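Local coordinates for SusD superfamily protein (Bacteroides thetaiotaomicron, PDB 3MCX) that is of unknown function but, as a zinc-binding SusD-family protein of the outer membrane, probably captures glycans or other nutrients at the cell surface, at residues Y144-G149 with T171-Y176; P277-A281 with D344-T348; L455-I461 with Q473-R477. All coordinates share one frame; numbering follows the deposited sequence. Where two conformers were deposited one is given.

Overall arrangement
Contact 1 comes first from the N terminus: it closes the loop between helix 115-140 and helix 172-186, which holds no helix or strand between the two segments. Contact 2 follows, joining helix 276-279 to the loop ahead of strand 351-355 across 62 intervening residues. Contact 3 is last and fixes the C terminus beside residues 455-461, with helix 463-468 in the connection between. The three neither nest nor cross. Contacts 1 and 3 lie on the same side of the chain's centre, nearest atoms about 6 Å apart. Contacts 1 and 2 lie on opposite sides, their centres about 35 Å apart.

Contact 1. Residues Y144-G149 with T171-Y176; sequences YTNDKG and TVAQCY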
# COMPACT_ATOMS: atom_id res chain seq x y z
N TYR A 144 2.96 -4.32 -14.66
CA TYR A 144 3.10 -3.53 -15.89
C TYR A 144 4.46 -3.75 -16.56
O TYR A 144 4.56 -3.89 -17.78
CB TYR A 144 2.88 -2.04 -15.59
CG TYR A 144 2.97 -1.10 -16.76
CD1 TYR A 144 4.19 -0.76 -17.29
CD2 TYR A 144 1.83 -0.52 -17.31
CE1 TYR A 144 4.31 0.10 -18.37
CE2 TYR A 144 1.93 0.35 -18.38
CZ TYR A 144 3.17 0.64 -18.91
OH TYR A 144 3.31 1.51 -19.99
N THR A 145 5.51 -3.72 -15.75
CA THR A 145 6.86 -3.73 -16.30
C THR A 145 7.29 -5.06 -16.88
O THR A 145 8.33 -5.15 -17.52
CB THR A 145 7.89 -3.27 -15.24
OG1 THR A 145 7.68 -3.97 -14.02
CG2 THR A 145 7.76 -1.77 -14.98
N ASN A 146 6.51 -6.11 -16.69
CA ASN A 146 6.81 -7.37 -17.37
C ASN A 146 6.68 -7.26 -18.90
O ASN A 146 7.33 -8.00 -19.62
CB ASN A 146 5.91 -8.52 -16.89
CG ASN A 146 6.29 -9.07 -15.53
OD1 ASN A 146 7.15 -8.52 -14.83
ND2 ASN A 146 5.65 -10.17 -15.15
N ASP A 147 5.78 -6.38 -19.36
CA ASP A 147 5.32 -6.45 -20.75
C ASP A 147 4.67 -5.13 -21.22
O ASP A 147 3.76 -5.14 -22.06
CB ASP A 147 4.29 -7.60 -20.86
CG ASP A 147 3.05 -7.38 -19.99
OD1 ASP A 147 3.04 -6.48 -19.12
OD2 ASP A 147 2.09 -8.16 -20.21
N LYS A 148 5.12 -4.01 -20.65
CA LYS A 148 4.50 -2.69 -20.94
C LYS A 148 2.97 -2.74 -20.80
O LYS A 148 2.24 -2.14 -21.56
CB LYS A 148 4.92 -2.18 -22.31
CG LYS A 148 6.46 -1.95 -22.45
CD LYS A 148 6.90 -0.75 -21.59
CE LYS A 148 8.41 -0.41 -21.73
NZ LYS A 148 8.83 0.59 -20.67
N GLY A 149 2.52 -3.45 -19.78
CA GLY A 149 1.10 -3.56 -19.48
C GLY A 149 0.25 -4.23 -20.52
O GLY A 149 -0.96 -3.98 -20.59
N THR A 171 -6.64 -3.71 -20.64
CA THR A 171 -5.27 -4.14 -20.36
C THR A 171 -4.70 -3.42 -19.17
O THR A 171 -5.18 -2.35 -18.78
CB THR A 171 -4.32 -3.93 -21.56
OG1 THR A 171 -4.11 -2.51 -21.76
CG2 THR A 171 -4.86 -4.59 -22.84
N VAL A 172 -3.64 -3.98 -18.58
CA VAL A 172 -2.92 -3.29 -17.52
C VAL A 172 -2.50 -1.88 -17.94
O VAL A 172 -2.67 -0.92 -17.20
CB VAL A 172 -1.72 -4.15 -17.06
CG1 VAL A 172 -0.79 -3.37 -16.15
CG2 VAL A 172 -2.25 -5.45 -16.31
N ALA A 173 -1.99 -1.73 -19.17
CA ALA A 173 -1.57 -0.40 -19.63
C ALA A 173 -2.77 0.57 -19.74
O ALA A 173 -2.64 1.73 -19.38
CB ALA A 173 -0.84 -0.49 -20.96
N GLN A 174 -3.91 0.10 -20.24
CA GLN A 174 -5.09 0.93 -20.33
C GLN A 174 -5.54 1.38 -18.94
O GLN A 174 -5.92 2.54 -18.73
CB GLN A 174 -6.20 0.18 -21.03
CG GLN A 174 -6.01 0.07 -22.54
CD GLN A 174 -7.04 -0.82 -23.21
OE1 GLN A 174 -7.47 -1.83 -22.64
NE2 GLN A 174 -7.42 -0.47 -24.43
N CYS A 175 -5.42 0.48 -17.98
CA CYS A 175 -5.75 0.81 -16.60
C CYS A 175 -4.81 1.86 -16.05
O CYS A 175 -5.24 2.85 -15.47
CB CYS A 175 -5.76 -0.46 -15.74
SG CYS A 175 -7.14 -1.56 -16.11
N TYR A 176 -3.50 1.66 -16.22
CA TYR A 176 -2.55 2.68 -15.76
C TYR A 176 -2.77 4.05 -16.42
O TYR A 176 -2.64 5.09 -15.78
CB TYR A 176 -1.09 2.22 -15.92
CG TYR A 176 -0.50 1.42 -14.78
CD1 TYR A 176 -0.74 0.07 -14.63
CD2 TYR A 176 0.36 2.02 -13.88
CE1 TYR A 176 -0.16 -0.67 -13.59
CE2 TYR A 176 0.95 1.30 -12.85
CZ TYR A 176 0.70 -0.05 -12.73
OH TYR A 176 1.31 -0.75 -11.71
O HOH W 1 1.42 -3.32 -12.33
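Tyr144 has its CG anti to the backbone N (chi1 -179°), which lays its ring alongside Val172, Ala173 and Tyr176. Tyr176, with chi1 at -87°, presents a ring face to it. The two rings form an edge-to-face (T-shaped) pair, with centroids 5.1 Å apart and planes at 61°. The edge atom that leads is Tyr144 CD2, 3.8 Å from Tyr176 CD1. The neighbouring CE2 of Tyr144 meets CA and CB of Ala173. Val172 CG1 lies 3.9 Å from Tyr144 CB and touches the CA of Gly149. One face of the Tyr144 ring is covered by its own loop, where Lys148 C and Gly149 N lie over the ring centre.

A water bridges the backbone N of Tyr144 and Tyr176 OH. This water accepts from Tyr144 N and is hydrogen-bonded to Tyr176 OH at 2.6 Å.

The backbone joins at Gly149. Gly149 O accepts from Ala173 N at 2.9 Å, in the carbonyl plane and on a lone pair. Gly149 has a positive phi, and a CB there would clash with Ala173 N. The loop is held in its turn by Tyr144 O, which accepts from both Asp147 N and Gly149 N.

At the start of the helix Thr171 OG1 accepts from Gln174 N at 3.0 Å, and Gln174 OE1 accepts from Thr171 N at 2.9 Å. Helix 115-140 adds Thr137 beside Val172 and Tyr176. Glu177, next after Tyr176, binds zinc in a structure of this protein, though that ion is not bound to this chain here. The reciprocal Thr171 and Gln174 bonds are a capping box at the N terminus of helix 172-186, and the loop carbonyl of Gly149 takes a further N-H of its first turn.

Contact 2. Residues P277-A281 with D344-T348; sequences PMVYA and DDPKT
Apolar contacts carry this pairing, with Pro277 and Met278 against Pro346 and Lys347. No hydrogen bond crosses between the segments. The two prolines meet through their CB atoms: Pro277 CB is 3.6 Å from Pro346 CB. The same Pro277 CB also lies 3.3 Å from Pro346 O, so this proline touches both the ring and the carbonyl of its partner. Met278 is a selenomethionine. Its chain bends at chi2 (-54°) and again at chi3. The Met278 side chain crosses that of Pro346 at about a right angle and sets SE against it. Met278 SE is 3.9 Å from Pro346 CB and nearly as close to CG and CD. Nearer the backbone, Met278 CG presses on Lys347 CG at 3.5 Å, tighter than a usual carbon contact. Ala281 CB is only loosely near Pro346 CG, at 4.5 Å.

Within 344-348 the Asp345 side chain and carbonyl accept several bonds. Asp345 has two conformers, and in the one given its OD1 takes two donors from opposite faces of the carboxylate. Lys347 N meets Asp345 OD1 from above the plane at 3.0 Å and makes an Asx turn. Lys347 NZ meets Asp345 OD1 on the syn side, also at 3.0 Å, as a salt bridge. To get there the lysine chain bends at both chi3 and chi4, and its CG remains against Met278. Asp345 O is gripped by two donors from one residue, Thr348 N and Thr348 OG1, the latter at 2.8 Å.

The contact sets the short helix 276-279 against the 3-10 turn 346-348, which leads toward strand 351-355. Trp46 of helix 44-51 also touches Pro277, and the backbone of Lys347 is hydrogen-bonded to that of Thr271.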
# COMPACT_ATOMS: atom_id res chain seq x y z
N PRO A 277 -3.72 -3.65 11.91
CA PRO A 277 -3.09 -3.46 13.20
C PRO A 277 -3.37 -4.61 14.18
O PRO A 277 -2.46 -5.06 14.89
CB PRO A 277 -3.62 -2.11 13.67
CG PRO A 277 -3.78 -1.36 12.37
CD PRO A 277 -4.38 -2.41 11.43
N MSE A 278 -4.60 -5.14 14.21
CA MSE A 278 -4.91 -6.27 15.05
C MSE A 278 -4.28 -7.56 14.51
O MSE A 278 -3.89 -8.43 15.28
CB MSE A 278 -6.42 -6.44 15.24
CG MSE A 278 -6.99 -5.46 16.24
SE MSE A 278 -6.17 -5.44 18.00
CE MSE A 278 -6.33 -7.29 18.40
N VAL A 279 -4.18 -7.66 13.20
CA VAL A 279 -3.57 -8.85 12.62
C VAL A 279 -2.05 -8.89 12.86
O VAL A 279 -1.46 -9.96 12.92
CB VAL A 279 -4.01 -9.04 11.14
CG1 VAL A 279 -3.40 -10.33 10.49
CG2 VAL A 279 -5.55 -9.06 11.09
N TYR A 280 -1.45 -7.73 13.09
CA TYR A 280 -0.04 -7.65 13.53
C TYR A 280 0.10 -7.71 15.05
O TYR A 280 1.23 -7.74 15.56
CB TYR A 280 0.57 -6.29 13.08
CG TYR A 280 1.08 -6.24 11.66
CD1 TYR A 280 2.24 -6.92 11.29
CD2 TYR A 280 0.44 -5.47 10.68
CE1 TYR A 280 2.75 -6.88 9.99
CE2 TYR A 280 0.92 -5.43 9.38
CZ TYR A 280 2.06 -6.14 9.04
OH TYR A 280 2.51 -6.11 7.74
N ALA A 281 -1.00 -7.69 15.82
CA ALA A 281 -0.92 -7.40 17.24
C ALA A 281 -0.17 -8.46 18.02
O ALA A 281 -0.16 -9.64 17.66
CB ALA A 281 -2.34 -7.23 17.82
N ASP A 344 -1.74 1.00 23.15
CA ASP A 344 -2.24 -0.33 23.51
C ASP A 344 -3.60 -0.72 22.87
O ASP A 344 -4.24 -1.66 23.34
CB ASP A 344 -2.34 -0.43 25.02
CG ASP A 344 -3.37 0.53 25.59
OD1 ASP A 344 -4.01 1.30 24.82
OD2 ASP A 344 -3.56 0.52 26.85
N ASP A 345 -4.06 0.02 21.86
CA ASP A 345 -5.30 -0.41 21.10
C ASP A 345 -5.12 -0.10 19.66
O ASP A 345 -5.47 0.94 19.08
CB ASP A 345 -6.74 -0.04 21.56
CG ASP A 345 -7.89 -0.82 20.73
OD1 ASP A 345 -7.59 -1.77 19.89
OD2 ASP A 345 -9.12 -0.47 20.94
N PRO A 346 -4.57 -1.15 19.01
CA PRO A 346 -4.31 -1.03 17.60
C PRO A 346 -5.49 -0.63 16.71
O PRO A 346 -5.27 -0.08 15.63
CB PRO A 346 -3.79 -2.43 17.23
CG PRO A 346 -3.15 -2.90 18.48
CD PRO A 346 -4.06 -2.42 19.56
N LYS A 347 -6.70 -0.97 17.14
CA LYS A 347 -7.89 -0.65 16.35
C LYS A 347 -8.11 0.84 16.16
O LYS A 347 -8.92 1.24 15.31
CB LYS A 347 -9.12 -1.30 16.98
CG LYS A 347 -9.12 -2.79 16.88
CD LYS A 347 -10.43 -3.40 17.36
CE LYS A 347 -10.63 -3.23 18.82
NZ LYS A 347 -9.64 -3.98 19.64
N THR A 348 -7.46 1.66 16.98
CA THR A 348 -7.54 3.10 16.86
C THR A 348 -6.48 3.75 15.96
O THR A 348 -6.52 4.97 15.76
CB THR A 348 -7.46 3.79 18.24
OG1 THR A 348 -6.13 3.61 18.79
CG2 THR A 348 -8.55 3.26 19.18

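Contact 3. Residues L455-I461 with Q473-R477; sequences LRIALPI and QQNPR
The Arg477 guanidinium has Arg456 CA over one face, 3.8 Å above the plane and toward the rim. At its edge, in plane, Arg477 NH1 and NH2 both grip Ala458 O, with Arg477 NH2 at 2.8 Å. NH1 also bonds to Pro476 O, curling the terminal residue back on its own chain. A water in the guanidinium plane, beyond NH1, bridges Leu455 O and Pro476 O.

The Gln474 amide pairs with the backbone of Ile461. Gln474 OE1 accepts from Ile461 N at 2.8 Å on a lone pair, and Gln474 NE2 donates to Ile461 O at 2.9 Å, nearly in the amide plane. Asn475 N is a second donor to OE1. The bend at chi2 (49°) turns the amide to this backbone. A leucine here would probably leave Ile461 N and O and Asn475 N without these partners and the tail less tightly held to 455-461. Asn475 ND2 donates to Leu459 O at 2.7 Å and to Phe140 O, and Arg169 bonds to its OD1. Leu455 CD1 rests on Pro476 CB at 4.2 Å.

The C-terminal tail lies along 455-461, which packs Leu459 and Ile461 on helices 81-106 and 115-140; helix 463-468 links the segments.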
# COMPACT_ATOMS: atom_id res chain seq x y z
N LEU A 455 2.55 -16.85 -12.85
CA LEU A 455 1.13 -16.60 -13.13
C LEU A 455 0.39 -16.30 -11.84
O LEU A 455 -0.60 -15.56 -11.89
CB LEU A 455 0.46 -17.75 -13.87
CG LEU A 455 1.06 -18.16 -15.20
CD1 LEU A 455 0.32 -19.35 -15.76
CD2 LEU A 455 1.05 -16.96 -16.11
N ARG A 456 0.83 -16.85 -10.71
CA ARG A 456 0.10 -16.65 -9.45
C ARG A 456 0.22 -15.24 -8.86
O ARG A 456 -0.49 -14.92 -7.90
CB ARG A 456 0.52 -17.71 -8.43
CG ARG A 456 0.25 -19.12 -8.88
CD ARG A 456 0.93 -20.15 -8.00
NE ARG A 456 2.37 -19.99 -8.04
CZ ARG A 456 3.20 -20.59 -7.22
NH1 ARG A 456 2.72 -21.41 -6.27
NH2 ARG A 456 4.52 -20.41 -7.34
N ILE A 457 1.09 -14.39 -9.41
CA ILE A 457 1.17 -13.01 -8.97
C ILE A 457 -0.15 -12.29 -9.19
O ILE A 457 -0.54 -11.49 -8.35
CB ILE A 457 2.29 -12.23 -9.67
CG1 ILE A 457 3.64 -12.57 -9.02
CG2 ILE A 457 2.01 -10.70 -9.65
CD1 ILE A 457 4.78 -12.47 -10.01
N ALA A 458 -0.82 -12.55 -10.32
CA ALA A 458 -2.13 -11.98 -10.59
C ALA A 458 -3.16 -12.83 -9.85
O ALA A 458 -3.34 -14.02 -10.16
CB ALA A 458 -2.40 -11.94 -12.09
N LEU A 459 -3.82 -12.19 -8.90
CA LEU A 459 -4.87 -12.87 -8.14
C LEU A 459 -5.98 -13.31 -9.06
O LEU A 459 -6.24 -12.68 -10.08
CB LEU A 459 -5.44 -11.96 -7.06
CG LEU A 459 -4.50 -11.59 -5.92
CD1 LEU A 459 -5.20 -10.67 -4.96
CD2 LEU A 459 -4.05 -12.84 -5.17
N PRO A 460 -6.68 -14.39 -8.71
CA PRO A 460 -7.82 -14.76 -9.53
C PRO A 460 -8.93 -13.72 -9.47
O PRO A 460 -9.21 -13.19 -8.42
CB PRO A 460 -8.29 -16.09 -8.94
CG PRO A 460 -7.83 -16.01 -7.54
CD PRO A 460 -6.58 -15.21 -7.50
N ILE A 461 -9.53 -13.48 -10.62
CA ILE A 461 -10.74 -12.68 -10.72
C ILE A 461 -11.82 -13.45 -9.93
O ILE A 461 -11.89 -14.65 -10.01
CB ILE A 461 -11.16 -12.56 -12.19
CG1 ILE A 461 -10.05 -11.93 -13.08
CG2 ILE A 461 -12.52 -11.79 -12.35
CD1 ILE A 461 -9.55 -10.58 -12.65
N GLN A 473 -12.45 -12.64 -18.68
CA GLN A 473 -11.56 -13.78 -18.71
C GLN A 473 -10.88 -13.95 -17.36
O GLN A 473 -10.53 -12.99 -16.71
CB GLN A 473 -10.45 -13.52 -19.72
CG GLN A 473 -10.86 -13.42 -21.13
CD GLN A 473 -9.61 -13.37 -22.05
OE1 GLN A 473 -8.60 -14.07 -21.82
NE2 GLN A 473 -9.66 -12.51 -23.06
N GLN A 474 -10.68 -15.19 -16.95
CA GLN A 474 -9.92 -15.46 -15.73
C GLN A 474 -8.41 -15.38 -16.04
O GLN A 474 -7.95 -15.63 -17.18
CB GLN A 474 -10.27 -16.88 -15.25
CG GLN A 474 -9.68 -17.34 -13.91
CD GLN A 474 -9.89 -16.33 -12.80
OE1 GLN A 474 -9.14 -15.35 -12.67
NE2 GLN A 474 -10.92 -16.57 -11.97
N ASN A 475 -7.67 -15.01 -15.02
CA ASN A 475 -6.21 -15.09 -15.07
C ASN A 475 -5.75 -16.54 -15.20
O ASN A 475 -6.23 -17.40 -14.48
CB ASN A 475 -5.58 -14.44 -13.86
CG ASN A 475 -5.70 -12.94 -13.90
OD1 ASN A 475 -5.52 -12.35 -14.98
ND2 ASN A 475 -6.02 -12.30 -12.78
N PRO A 476 -4.78 -16.80 -16.08
CA PRO A 476 -4.30 -18.18 -16.20
C PRO A 476 -3.56 -18.69 -14.97
O PRO A 476 -3.06 -17.92 -14.15
CB PRO A 476 -3.38 -18.13 -17.42
CG PRO A 476 -3.05 -16.78 -17.64
CD PRO A 476 -4.13 -15.90 -17.02
N ARG A 477 -3.56 -20.01 -14.86
CA ARG A 477 -2.83 -20.71 -13.84
C ARG A 477 -2.05 -21.85 -14.47
O ARG A 477 -2.23 -22.18 -15.65
CB ARG A 477 -3.82 -21.25 -12.81
CG ARG A 477 -4.50 -20.16 -11.96
CD ARG A 477 -3.55 -19.74 -10.95
NE ARG A 477 -3.90 -18.67 -10.01
CZ ARG A 477 -3.72 -17.37 -10.18
NH1 ARG A 477 -3.33 -16.85 -11.35
NH2 ARG A 477 -3.87 -16.59 -9.14
OXT ARG A 477 -1.22 -22.46 -13.79
O HOH W 2 -2.19 -15.24 -14.14